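Side-chain contacts in signal recognition particle 54 kDa protein (Aeropyrum pernix, PDB 7EPK), which is an SRP54-type protein, built from a helical bundle, a P-loop GTPase-type domain and a helical signal-peptide-binding domain: residues A117-Y120 with V121-Y125; V287-I290 with L291-D295; L363-E367 with E368-R372; M374-I377 with E378-Y382; P388-D392 with K393-R397. All coordinates share one frame; numbering follows the deposited sequence.

Overall arrangement
The five contacts follow one another along the chain. Contact 1 ends helix 109-122 of the GTPase domain; the side chain of A117 is about 13 Å from the bound GDP. Contact 2 is the break between helices 283-291 and 293-320, with its centre about 29 Å from that of contact 1. The other three lie in the signal-peptide-binding domain, and the centre of contact 5 is about 58 Å from that of contact 1. Contacts 3 and 4 share helix 367-379, with centres about 15 Å apart. Contacts 4 and 5 have centres about 12 Å apart and touch where M380 CE meets I391 CD1 at 3.7 Å.

Contact 1. Residues A117-Y120 with V121-Y125; sequences AYYY and VRRGY
Y120 O takes a hydrogen bond from Y125 N at 3.0 Å, while G124 N turns back to V121 O, so the backbone closes over the end of helix 109-122. Just before this the bonding is regular, with R122 N 2.9 Å from Y118 O. The next bond, from R123 N to Y119 O, is already weak. Two arginines meet the Y119 ring. R122 bends at chi3 and brings NH2 obliquely to the ring, 3.1 Å from Y119 CD1. Its guanidinium is turned 75° from the ring plane. R123 instead runs alongside Y119, pointing the same way. Its CD lies 3.7 Å from Y119 CE2, and the two planes are 19° apart. The NE of R123 goes on to a salt bridge with D91. Y119 also has CD2 over the centre of the Y120 ring, 4.0 Å above its plane. Y125 CD2 comes to the edge of the Y120 ring, 3.8 Å from Y120 CD1. The phenol oxygen of Y120 is hydrogen-bonded to V90 O. On the inner side A117, Y120 and V121 pack on strand 127-131, where the helix lies against the sheet. The nested pair of backbone bonds, with G124 at positive phi (79°) as the C-prime residue, is a Schellman motif ending a helix of the P-loop GTPase-type domain.

Contact 2. Residues V287-I290 with L291-D295; sequences VARI and LGMGD
R289 and M293 are brought together by different first torsions. R289 has CG opposite the carbonyl carbon (chi1 -85°) and an extended chain out to NE. M293 has CG opposite its own backbone N (chi1 -154°), then bends at chi3. The two side chains therefore lie side by side and point the same way. M293 SD touches the arginine chain twice, at 3.9 Å from R289 CG and 3.9 Å from R289 NE. Its approach to the guanidinium is oblique. Between them the helix is interrupted. L291 N still makes a good helical bond to V287 O at 2.8 Å. G292 N makes only a weak one, to R289 O at 3.3 Å. G292 leaves helical geometry with positive phi (109°) and is also the N-cap position of helix 293-320. The break links helix 283-291 of the GTPase domain to that long helix. L291 takes the inner side. Its CD1 meets I290 CG2 at 4.0 Å, and its side chain packs on helices 66-81 and 4-13 of the N-terminal helical bundle, at Y75, L78, V5 and V9. Further along, D295 is tied by a salt bridge to R14. The outer pair sets a thioether alongside the arginine chain, from CG to NE. It is van der Waals packing and offers no counter-charge; R285 close by would add like charge to R289.

Contact 3. Residues L363-E367 with E368-R372; sequences LKLGE and EKMKR
E367 turns its carboxylate toward the first turn of helix 367-379, where OE1 lies 4.2 Å from K371 CB. The other oxygen, OE2, forms a salt bridge with R337 of helix 326-337. K369 CA covers one face of the R372 guanidinium, 3.6 Å above the plane and toward the rim, and K369 NZ sits at its edge, in plane. A long, weak ion pair joins R372 NE to D409. The apolar part of the contact is L365 with M370, whose side chains cross at about a right angle. M370 CG points opposite its carbonyl carbon (chi1 -64°), which lays the chain back over the incoming loop. There M370 CE meets L365 CB at 3.7 Å, and M370 CG passes G366 O. M370 also packs on L333 and M336. The backbone is tied by K371 N to E367 O at 2.9 Å. This loop leads from helix 350-356 into helix 367-379 of the signal-peptide-binding domain. M370 holds the loop by apolar packing, the backbone bond adds to it, and the charge of E367 is met by R337. E368 OE2 is 4.9 Å from E367 OE1, so this like charge may make the R337 bridge more favourable.

Contact 4. Residues M374-I377 with E378-Y382; sequences MAII and ESMTY
M374 offers its carbonyl to E378: E378 N reaches M374 O at 3.0 Å, a normal helical bond. The E378 side chain then lies back over that same carbonyl. Its CG is opposite the carbonyl carbon of E378 (chi1 -69°), and the chain runs out extended, with OE1 4.3 Å from M374 CB. OE1 is hydrogen-bonded to Y330 OH on helix 326-337, the helix against which M374 and I377 also pack. A375 comes next. Its carbonyl oxygen has two weak donors from S379, the backbone N and the hydroxyl OG, each at 3.3 Å. I376 O is met by S379 N at 3.0 Å. This donor stands 58° out of the carbonyl plane. M380 N adds a weak bond to the same I376 O. Weak bonds four residues apart are thus mixed with bonds three apart in the weakly bonded last turn of helix 367-379, in the helical signal-peptide-binding domain. T381 just beyond is the N-cap of helix 382-386, and its OG1 caps E384 N. The I376 side chain meets M380, whose extended chain brings CE to 3.9 Å from I376 CG2. Both residues rest on I399 of helix 393-402, and helix 409-423 covers them too, with L413 on I376 and L414 on M380. I377 closes the first segment. Its carbonyl takes a weak bond from M380 N at 3.1 Å, and M380 SD passes 4.2 Å from I377 CA. S379 O is taken by R398 NH1 of helix 393-402.

Contact 5. Residues P388-D392 with K393-R397; sequences PEIID and KRRMR
I390 lays its CG2 methyl over one face of the R395 guanidinium, 3.4 Å above the plane and shifted toward the rim. The nearest atom of the group is R395 NE, 3.5 Å from I390 CG2. R395 reaches back along the loop with its chain extended from CG to NE, and its CD passes 3.8 Å from I391 CA. The far end is held from outside, as R395 NH1 forms a salt bridge with E384. D392 OD2 is 4.5 Å from R395 NE, beyond a salt bridge. D392 does its work at the backbone instead. It is the N-cap of helix 393-402: OD1 accepts R395 N at 2.8 Å, nearly in line with the C-O bond. Its CG stands between the backbone N and the carbonyl carbon (chi1 66°), which places OD1 over the first turn. A carboxylate here would interact favourably with the positive end of the helix dipole. The carbonyl of D392 starts the ordinary helical bonding, with M396 N at 3.2 Å from D392 O. On the buried side I391 and M396 cross at about a right angle, and I391 CG2 touches M396 CE at 3.6 Å. M396 packs on V410 and L414 of helix 409-423, and the loop after helix 367-379 covers I391.

Contact 1. Residues A117-Y120 with V121-Y125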
# COMPACT_ATOMS: atom_id res chain seq x y z
N ALA A 117 -7.20 20.89 4.20
CA ALA A 117 -8.45 21.22 4.93
C ALA A 117 -9.64 20.56 4.23
O ALA A 117 -10.38 19.77 4.89
CB ALA A 117 -8.62 22.71 5.02
N TYR A 118 -9.83 20.83 2.94
CA TYR A 118 -10.90 20.21 2.12
C TYR A 118 -10.92 18.71 2.39
O TYR A 118 -11.96 18.17 2.80
CB TYR A 118 -10.68 20.39 0.62
CG TYR A 118 -11.67 19.61 -0.22
CD1 TYR A 118 -13.03 19.74 0.01
CD2 TYR A 118 -11.25 18.76 -1.23
CE1 TYR A 118 -13.96 19.03 -0.75
CE2 TYR A 118 -12.16 18.06 -2.00
CZ TYR A 118 -13.52 18.18 -1.75
OH TYR A 118 -14.45 17.49 -2.47
N TYR A 119 -9.78 18.08 2.15
CA TYR A 119 -9.61 16.61 2.15
C TYR A 119 -10.23 16.05 3.43
O TYR A 119 -10.97 15.03 3.36
CB TYR A 119 -8.12 16.25 2.02
CG TYR A 119 -7.88 14.77 2.14
CD1 TYR A 119 -8.13 13.93 1.08
CD2 TYR A 119 -7.47 14.23 3.34
CE1 TYR A 119 -7.95 12.56 1.19
CE2 TYR A 119 -7.28 12.86 3.47
CZ TYR A 119 -7.53 12.03 2.40
OH TYR A 119 -7.33 10.69 2.53
N TYR A 120 -9.95 16.67 4.56
CA TYR A 120 -10.41 16.16 5.88
C TYR A 120 -11.87 16.54 6.11
O TYR A 120 -12.59 15.76 6.81
CB TYR A 120 -9.49 16.65 7.00
CG TYR A 120 -8.21 15.88 7.13
CD1 TYR A 120 -8.19 14.57 7.60
CD2 TYR A 120 -7.00 16.45 6.77
CE1 TYR A 120 -7.01 13.87 7.73
CE2 TYR A 120 -5.81 15.76 6.89
CZ TYR A 120 -5.81 14.47 7.37
OH TYR A 120 -4.63 13.80 7.49
N VAL A 121 -12.31 17.68 5.55
CA VAL A 121 -13.73 18.13 5.66
C VAL A 121 -14.60 17.04 5.02
O VAL A 121 -15.45 16.47 5.76
CB VAL A 121 -13.97 19.53 5.05
CG1 VAL A 121 -15.46 19.86 5.01
CG2 VAL A 121 -13.21 20.61 5.80
N ARG A 122 -14.33 16.70 3.75
CA ARG A 122 -15.05 15.67 2.95
C ARG A 122 -15.09 14.32 3.70
O ARG A 122 -16.13 13.64 3.60
CB ARG A 122 -14.43 15.51 1.56
CG ARG A 122 -15.13 14.49 0.67
CD ARG A 122 -14.27 14.02 -0.49
NE ARG A 122 -12.96 13.52 -0.04
CZ ARG A 122 -11.86 13.43 -0.79
NH1 ARG A 122 -11.86 13.80 -2.07
NH2 ARG A 122 -10.75 12.97 -0.25
N ARG A 123 -14.04 13.95 4.43
CA ARG A 123 -14.01 12.71 5.26
C ARG A 123 -14.75 12.92 6.58
O ARG A 123 -14.55 12.09 7.51
CB ARG A 123 -12.57 12.30 5.57
CG ARG A 123 -11.72 11.98 4.35
CD ARG A 123 -10.39 11.43 4.82
NE ARG A 123 -10.52 10.18 5.54
CZ ARG A 123 -10.64 8.99 4.96
NH1 ARG A 123 -10.67 8.91 3.64
NH2 ARG A 123 -10.72 7.90 5.69
N GLY A 124 -15.53 14.00 6.68
CA GLY A 124 -16.48 14.26 7.78
C GLY A 124 -15.80 14.77 9.04
O GLY A 124 -16.33 14.56 10.14
N TYR A 125 -14.66 15.44 8.89
CA TYR A 125 -13.94 16.07 10.02
C TYR A 125 -14.35 17.55 10.05
O TYR A 125 -14.49 18.15 8.95
CB TYR A 125 -12.43 15.83 9.86
CG TYR A 125 -11.93 14.48 10.33
CD1 TYR A 125 -11.96 14.15 11.68
CD2 TYR A 125 -11.39 13.54 9.46
CE1 TYR A 125 -11.49 12.94 12.15
CE2 TYR A 125 -10.92 12.31 9.91
CZ TYR A 125 -10.97 12.01 11.27
OH TYR A 125 -10.51 10.82 11.78

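Contact 2. Residues V287-I290 with L291-D295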
# COMPACT_ATOMS: atom_id res chain seq x y z
N VAL A 287 3.85 3.25 -7.50
CA VAL A 287 4.85 2.48 -8.30
C VAL A 287 4.08 1.61 -9.31
O VAL A 287 4.51 1.48 -10.46
CB VAL A 287 5.76 1.67 -7.38
CG1 VAL A 287 6.35 2.52 -6.26
CG2 VAL A 287 5.04 0.48 -6.79
N ALA A 288 2.93 1.09 -8.91
CA ALA A 288 2.01 0.37 -9.82
C ALA A 288 1.70 1.22 -11.06
O ALA A 288 1.44 0.64 -12.12
CB ALA A 288 0.77 -0.02 -9.07
N ARG A 289 1.68 2.55 -10.92
CA ARG A 289 1.24 3.47 -11.99
C ARG A 289 2.44 3.70 -12.90
O ARG A 289 2.26 3.72 -14.11
CB ARG A 289 0.75 4.80 -11.40
CG ARG A 289 -0.71 4.82 -10.96
CD ARG A 289 -1.25 6.24 -10.95
NE ARG A 289 -2.70 6.25 -11.10
CZ ARG A 289 -3.59 6.54 -10.15
NH1 ARG A 289 -3.20 6.86 -8.93
NH2 ARG A 289 -4.88 6.50 -10.45
N ILE A 290 3.58 3.96 -12.27
CA ILE A 290 4.95 4.03 -12.86
C ILE A 290 5.15 2.80 -13.75
O ILE A 290 5.42 2.96 -14.96
CB ILE A 290 5.98 4.12 -11.71
CG1 ILE A 290 5.95 5.47 -10.98
CG2 ILE A 290 7.38 3.77 -12.15
CD1 ILE A 290 5.87 6.67 -11.90
N LEU A 291 5.02 1.61 -13.16
CA LEU A 291 5.29 0.30 -13.82
C LEU A 291 4.26 0.05 -14.92
O LEU A 291 4.56 -0.72 -15.83
CB LEU A 291 5.25 -0.82 -12.78
CG LEU A 291 6.60 -1.35 -12.30
CD1 LEU A 291 7.64 -0.26 -12.17
CD2 LEU A 291 6.45 -2.08 -10.98
N GLY A 292 3.08 0.65 -14.80
CA GLY A 292 1.95 0.41 -15.73
C GLY A 292 0.85 -0.38 -15.04
O GLY A 292 0.98 -1.62 -14.98
N MET A 293 -0.15 0.35 -14.53
CA MET A 293 -1.24 -0.13 -13.63
C MET A 293 -1.94 -1.33 -14.28
O MET A 293 -2.16 -2.31 -13.56
CB MET A 293 -2.24 1.01 -13.39
CG MET A 293 -3.03 0.93 -12.09
SD MET A 293 -3.79 2.54 -11.72
CE MET A 293 -4.82 2.78 -13.18
N GLY A 294 -2.25 -1.25 -15.58
CA GLY A 294 -2.88 -2.35 -16.35
C GLY A 294 -2.09 -3.66 -16.27
O GLY A 294 -2.58 -4.63 -15.64
N ASP A 295 -0.91 -3.70 -16.89
CA ASP A 295 0.05 -4.83 -16.84
C ASP A 295 0.20 -5.32 -15.40
O ASP A 295 -0.10 -6.49 -15.13
CB ASP A 295 1.44 -4.46 -17.36
CG ASP A 295 1.44 -3.70 -18.68
OD1 ASP A 295 0.35 -3.21 -19.07
OD2 ASP A 295 2.53 -3.60 -19.31

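Contact 3. Residues L363-E367 with E368-R372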
# COMPACT_ATOMS: atom_id res chain seq x y z
N LEU A 363 -14.20 -32.97 -8.39
CA LEU A 363 -13.89 -31.52 -8.58
C LEU A 363 -15.16 -30.76 -9.02
O LEU A 363 -15.01 -29.76 -9.75
CB LEU A 363 -12.78 -31.34 -9.63
CG LEU A 363 -11.50 -32.13 -9.37
CD1 LEU A 363 -10.40 -31.72 -10.33
CD2 LEU A 363 -11.04 -31.97 -7.92
N LYS A 364 -16.34 -31.22 -8.56
CA LYS A 364 -17.66 -30.59 -8.85
C LYS A 364 -18.47 -30.49 -7.55
O LYS A 364 -19.60 -31.01 -7.47
CB LYS A 364 -18.38 -31.38 -9.95
CG LYS A 364 -19.05 -30.52 -11.01
CD LYS A 364 -20.30 -31.14 -11.61
CE LYS A 364 -20.32 -31.11 -13.12
NZ LYS A 364 -19.25 -31.96 -13.70
N LEU A 365 -17.89 -29.85 -6.54
CA LEU A 365 -18.57 -29.53 -5.26
C LEU A 365 -18.98 -28.06 -5.36
O LEU A 365 -18.30 -27.33 -6.12
CB LEU A 365 -17.60 -29.78 -4.09
CG LEU A 365 -17.09 -31.21 -3.85
CD1 LEU A 365 -16.80 -31.95 -5.14
CD2 LEU A 365 -15.83 -31.19 -2.99
N GLY A 366 -20.04 -27.64 -4.67
CA GLY A 366 -20.48 -26.22 -4.61
C GLY A 366 -19.46 -25.36 -3.88
O GLY A 366 -18.42 -25.88 -3.50
N GLU A 367 -19.74 -24.07 -3.68
CA GLU A 367 -18.93 -23.26 -2.74
C GLU A 367 -19.31 -23.70 -1.32
O GLU A 367 -18.42 -24.11 -0.56
CB GLU A 367 -19.14 -21.76 -2.94
CG GLU A 367 -17.85 -20.95 -2.87
CD GLU A 367 -17.28 -20.71 -1.47
OE1 GLU A 367 -18.07 -20.51 -0.56
OE2 GLU A 367 -16.04 -20.71 -1.32
N GLU A 368 -20.61 -23.67 -1.02
CA GLU A 368 -21.14 -23.93 0.34
C GLU A 368 -20.69 -25.31 0.80
O GLU A 368 -20.31 -25.41 1.98
CB GLU A 368 -22.66 -23.78 0.40
CG GLU A 368 -23.12 -22.41 0.89
CD GLU A 368 -22.41 -21.86 2.12
OE1 GLU A 368 -22.09 -22.66 3.06
OE2 GLU A 368 -22.15 -20.63 2.12
N LYS A 369 -20.72 -26.33 -0.08
CA LYS A 369 -20.44 -27.75 0.30
C LYS A 369 -18.97 -27.88 0.72
O LYS A 369 -18.68 -28.60 1.71
CB LYS A 369 -20.78 -28.72 -0.83
CG LYS A 369 -20.57 -30.19 -0.49
CD LYS A 369 -21.40 -31.17 -1.30
CE LYS A 369 -22.70 -31.58 -0.64
NZ LYS A 369 -23.86 -30.76 -1.08
N MET A 370 -18.08 -27.17 0.02
CA MET A 370 -16.64 -27.05 0.38
C MET A 370 -16.51 -26.28 1.70
O MET A 370 -15.75 -26.75 2.56
CB MET A 370 -15.84 -26.37 -0.72
CG MET A 370 -15.80 -27.17 -2.02
SD MET A 370 -14.63 -26.54 -3.24
CE MET A 370 -15.50 -26.76 -4.79
N LYS A 371 -17.25 -25.18 1.87
CA LYS A 371 -17.15 -24.29 3.07
C LYS A 371 -17.62 -25.05 4.31
O LYS A 371 -17.08 -24.79 5.41
CB LYS A 371 -17.96 -22.99 2.88
CG LYS A 371 -17.77 -21.91 3.94
CD LYS A 371 -18.98 -21.71 4.84
CE LYS A 371 -18.92 -20.45 5.70
NZ LYS A 371 -19.13 -19.22 4.90
N ARG A 372 -18.61 -25.93 4.16
CA ARG A 372 -19.18 -26.72 5.29
C ARG A 372 -18.16 -27.80 5.64
O ARG A 372 -17.88 -28.00 6.84
CB ARG A 372 -20.53 -27.36 4.92
CG ARG A 372 -21.74 -26.43 4.91
CD ARG A 372 -23.06 -27.21 4.90
NE ARG A 372 -23.17 -28.21 3.84
CZ ARG A 372 -23.60 -27.98 2.60
NH1 ARG A 372 -23.99 -26.77 2.23
NH2 ARG A 372 -23.63 -28.97 1.72

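Contact 4. Residues M374-I377 with E378-Y382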
# COMPACT_ATOMS: atom_id res chain seq x y z
N MET A 374 -14.98 -27.77 5.17
CA MET A 374 -13.80 -27.14 5.80
C MET A 374 -14.10 -26.90 7.29
O MET A 374 -13.26 -27.27 8.13
CB MET A 374 -13.35 -25.88 5.06
CG MET A 374 -12.44 -26.21 3.84
SD MET A 374 -11.93 -24.81 2.77
CE MET A 374 -11.33 -23.68 4.02
N ALA A 375 -15.29 -26.39 7.63
CA ALA A 375 -15.73 -26.14 9.03
C ALA A 375 -15.70 -27.45 9.82
O ALA A 375 -15.21 -27.44 10.96
CB ALA A 375 -17.12 -25.56 9.03
N ILE A 376 -16.23 -28.51 9.20
CA ILE A 376 -16.26 -29.92 9.71
C ILE A 376 -14.84 -30.32 10.13
O ILE A 376 -14.66 -30.70 11.27
CB ILE A 376 -16.81 -30.89 8.65
CG1 ILE A 376 -18.31 -30.68 8.36
CG2 ILE A 376 -16.50 -32.33 9.03
CD1 ILE A 376 -19.23 -31.40 9.31
N ILE A 377 -13.89 -30.27 9.19
CA ILE A 377 -12.47 -30.71 9.38
C ILE A 377 -11.88 -29.89 10.53
O ILE A 377 -11.21 -30.46 11.42
CB ILE A 377 -11.65 -30.58 8.08
CG1 ILE A 377 -12.18 -31.48 6.96
CG2 ILE A 377 -10.19 -30.89 8.34
CD1 ILE A 377 -11.63 -31.14 5.62
N GLU A 378 -12.16 -28.60 10.56
CA GLU A 378 -11.60 -27.69 11.60
C GLU A 378 -12.07 -28.13 13.00
O GLU A 378 -11.37 -27.79 13.96
CB GLU A 378 -11.96 -26.24 11.27
CG GLU A 378 -11.24 -25.70 10.04
CD GLU A 378 -11.75 -24.36 9.57
OE1 GLU A 378 -11.43 -23.96 8.43
OE2 GLU A 378 -12.46 -23.72 10.35
N SER A 379 -13.20 -28.85 13.11
CA SER A 379 -13.82 -29.25 14.41
C SER A 379 -13.38 -30.68 14.81
O SER A 379 -13.50 -31.01 16.00
CB SER A 379 -15.35 -29.12 14.38
OG SER A 379 -15.75 -27.76 14.20
N MET A 380 -12.86 -31.47 13.88
CA MET A 380 -12.25 -32.79 14.18
C MET A 380 -11.02 -32.61 15.07
O MET A 380 -10.26 -31.68 14.81
CB MET A 380 -11.80 -33.47 12.89
CG MET A 380 -12.90 -33.67 11.88
SD MET A 380 -12.30 -34.71 10.56
CE MET A 380 -13.79 -35.11 9.66
N THR A 381 -10.78 -33.50 16.04
CA THR A 381 -9.54 -33.53 16.88
C THR A 381 -8.34 -33.83 15.98
O THR A 381 -8.50 -34.37 14.87
CB THR A 381 -9.59 -34.57 18.02
OG1 THR A 381 -9.33 -35.88 17.54
CG2 THR A 381 -10.91 -34.64 18.75
N TYR A 382 -7.14 -33.53 16.47
CA TYR A 382 -5.89 -33.86 15.75
C TYR A 382 -5.81 -35.37 15.52
O TYR A 382 -5.27 -35.78 14.49
CB TYR A 382 -4.67 -33.33 16.51
CG TYR A 382 -4.61 -31.82 16.53
CD1 TYR A 382 -4.34 -31.11 15.38
CD2 TYR A 382 -4.90 -31.12 17.68
CE1 TYR A 382 -4.30 -29.72 15.39
CE2 TYR A 382 -4.87 -29.74 17.71
CZ TYR A 382 -4.56 -29.03 16.56
OH TYR A 382 -4.54 -27.66 16.60

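Contact 5. Residues P388-D392 with K393-R397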
# COMPACT_ATOMS: atom_id res chain seq x y z
N PRO A 388 -9.50 -40.70 10.54
CA PRO A 388 -10.92 -40.34 10.46
C PRO A 388 -11.86 -41.56 10.58
O PRO A 388 -13.04 -41.36 10.78
CB PRO A 388 -11.01 -39.64 9.10
CG PRO A 388 -9.92 -40.29 8.27
CD PRO A 388 -8.79 -40.53 9.26
N GLU A 389 -11.32 -42.77 10.44
CA GLU A 389 -12.04 -44.08 10.60
C GLU A 389 -12.48 -44.29 12.05
O GLU A 389 -13.44 -45.03 12.28
CB GLU A 389 -11.17 -45.26 10.15
CG GLU A 389 -9.70 -45.18 10.55
CD GLU A 389 -8.77 -44.46 9.57
OE1 GLU A 389 -9.26 -43.94 8.52
OE2 GLU A 389 -7.56 -44.41 9.84
N ILE A 390 -11.78 -43.64 12.99
CA ILE A 390 -12.09 -43.61 14.45
C ILE A 390 -13.47 -42.98 14.66
O ILE A 390 -14.07 -43.30 15.68
CB ILE A 390 -10.96 -42.86 15.21
CG1 ILE A 390 -9.90 -43.84 15.74
CG2 ILE A 390 -11.47 -41.94 16.32
CD1 ILE A 390 -10.47 -45.06 16.46
N ILE A 391 -13.91 -42.11 13.75
CA ILE A 391 -15.15 -41.28 13.87
C ILE A 391 -16.37 -42.20 13.87
O ILE A 391 -16.77 -42.63 12.78
CB ILE A 391 -15.24 -40.21 12.76
CG1 ILE A 391 -14.09 -39.20 12.85
CG2 ILE A 391 -16.60 -39.52 12.80
CD1 ILE A 391 -14.11 -38.11 11.79
N ASP A 392 -16.91 -42.46 15.06
CA ASP A 392 -18.15 -43.23 15.34
C ASP A 392 -19.32 -42.25 15.28
O ASP A 392 -19.15 -41.18 14.65
CB ASP A 392 -18.06 -43.95 16.70
CG ASP A 392 -18.02 -43.00 17.89
OD1 ASP A 392 -18.61 -41.89 17.80
OD2 ASP A 392 -17.38 -43.37 18.91
N LYS A 393 -20.43 -42.58 15.95
CA LYS A 393 -21.69 -41.79 15.96
C LYS A 393 -21.56 -40.62 16.94
O LYS A 393 -22.02 -39.51 16.58
CB LYS A 393 -22.88 -42.68 16.34
CG LYS A 393 -23.59 -43.33 15.16
CD LYS A 393 -24.06 -42.34 14.09
CE LYS A 393 -24.88 -41.18 14.64
NZ LYS A 393 -25.69 -40.52 13.58
N ARG A 394 -20.97 -40.88 18.11
CA ARG A 394 -20.72 -39.90 19.20
C ARG A 394 -19.83 -38.76 18.68
O ARG A 394 -20.17 -37.59 18.93
CB ARG A 394 -20.04 -40.57 20.40
CG ARG A 394 -19.63 -39.60 21.50
CD ARG A 394 -18.86 -40.26 22.61
NE ARG A 394 -18.52 -39.29 23.65
CZ ARG A 394 -19.36 -38.82 24.56
NH1 ARG A 394 -20.63 -39.20 24.59
NH2 ARG A 394 -18.93 -37.94 25.45
N ARG A 395 -18.72 -39.12 18.03
CA ARG A 395 -17.76 -38.15 17.42
C ARG A 395 -18.49 -37.38 16.32
O ARG A 395 -18.51 -36.14 16.38
CB ARG A 395 -16.52 -38.88 16.91
CG ARG A 395 -15.67 -39.45 18.03
CD ARG A 395 -14.55 -40.35 17.55
NE ARG A 395 -13.71 -40.75 18.67
CZ ARG A 395 -12.65 -40.08 19.13
NH1 ARG A 395 -12.24 -38.96 18.53
NH2 ARG A 395 -12.00 -40.53 20.18
N MET A 396 -19.12 -38.12 15.40
CA MET A 396 -19.86 -37.56 14.23
C MET A 396 -20.77 -36.45 14.74
O MET A 396 -20.79 -35.34 14.14
CB MET A 396 -20.68 -38.66 13.56
CG MET A 396 -20.83 -38.49 12.07
SD MET A 396 -21.16 -40.06 11.21
CE MET A 396 -19.54 -40.82 11.24
N ARG A 397 -21.47 -36.74 15.84
CA ARG A 397 -22.38 -35.81 16.55
C ARG A 397 -21.57 -34.60 17.06
O ARG A 397 -21.90 -33.48 16.65
CB ARG A 397 -23.13 -36.56 17.65
CG ARG A 397 -24.07 -35.70 18.49
CD ARG A 397 -25.27 -35.15 17.74
NE ARG A 397 -25.93 -34.08 18.48
CZ ARG A 397 -27.06 -33.47 18.11
NH1 ARG A 397 -27.69 -33.82 17.00
NH2 ARG A 397 -27.55 -32.50 18.87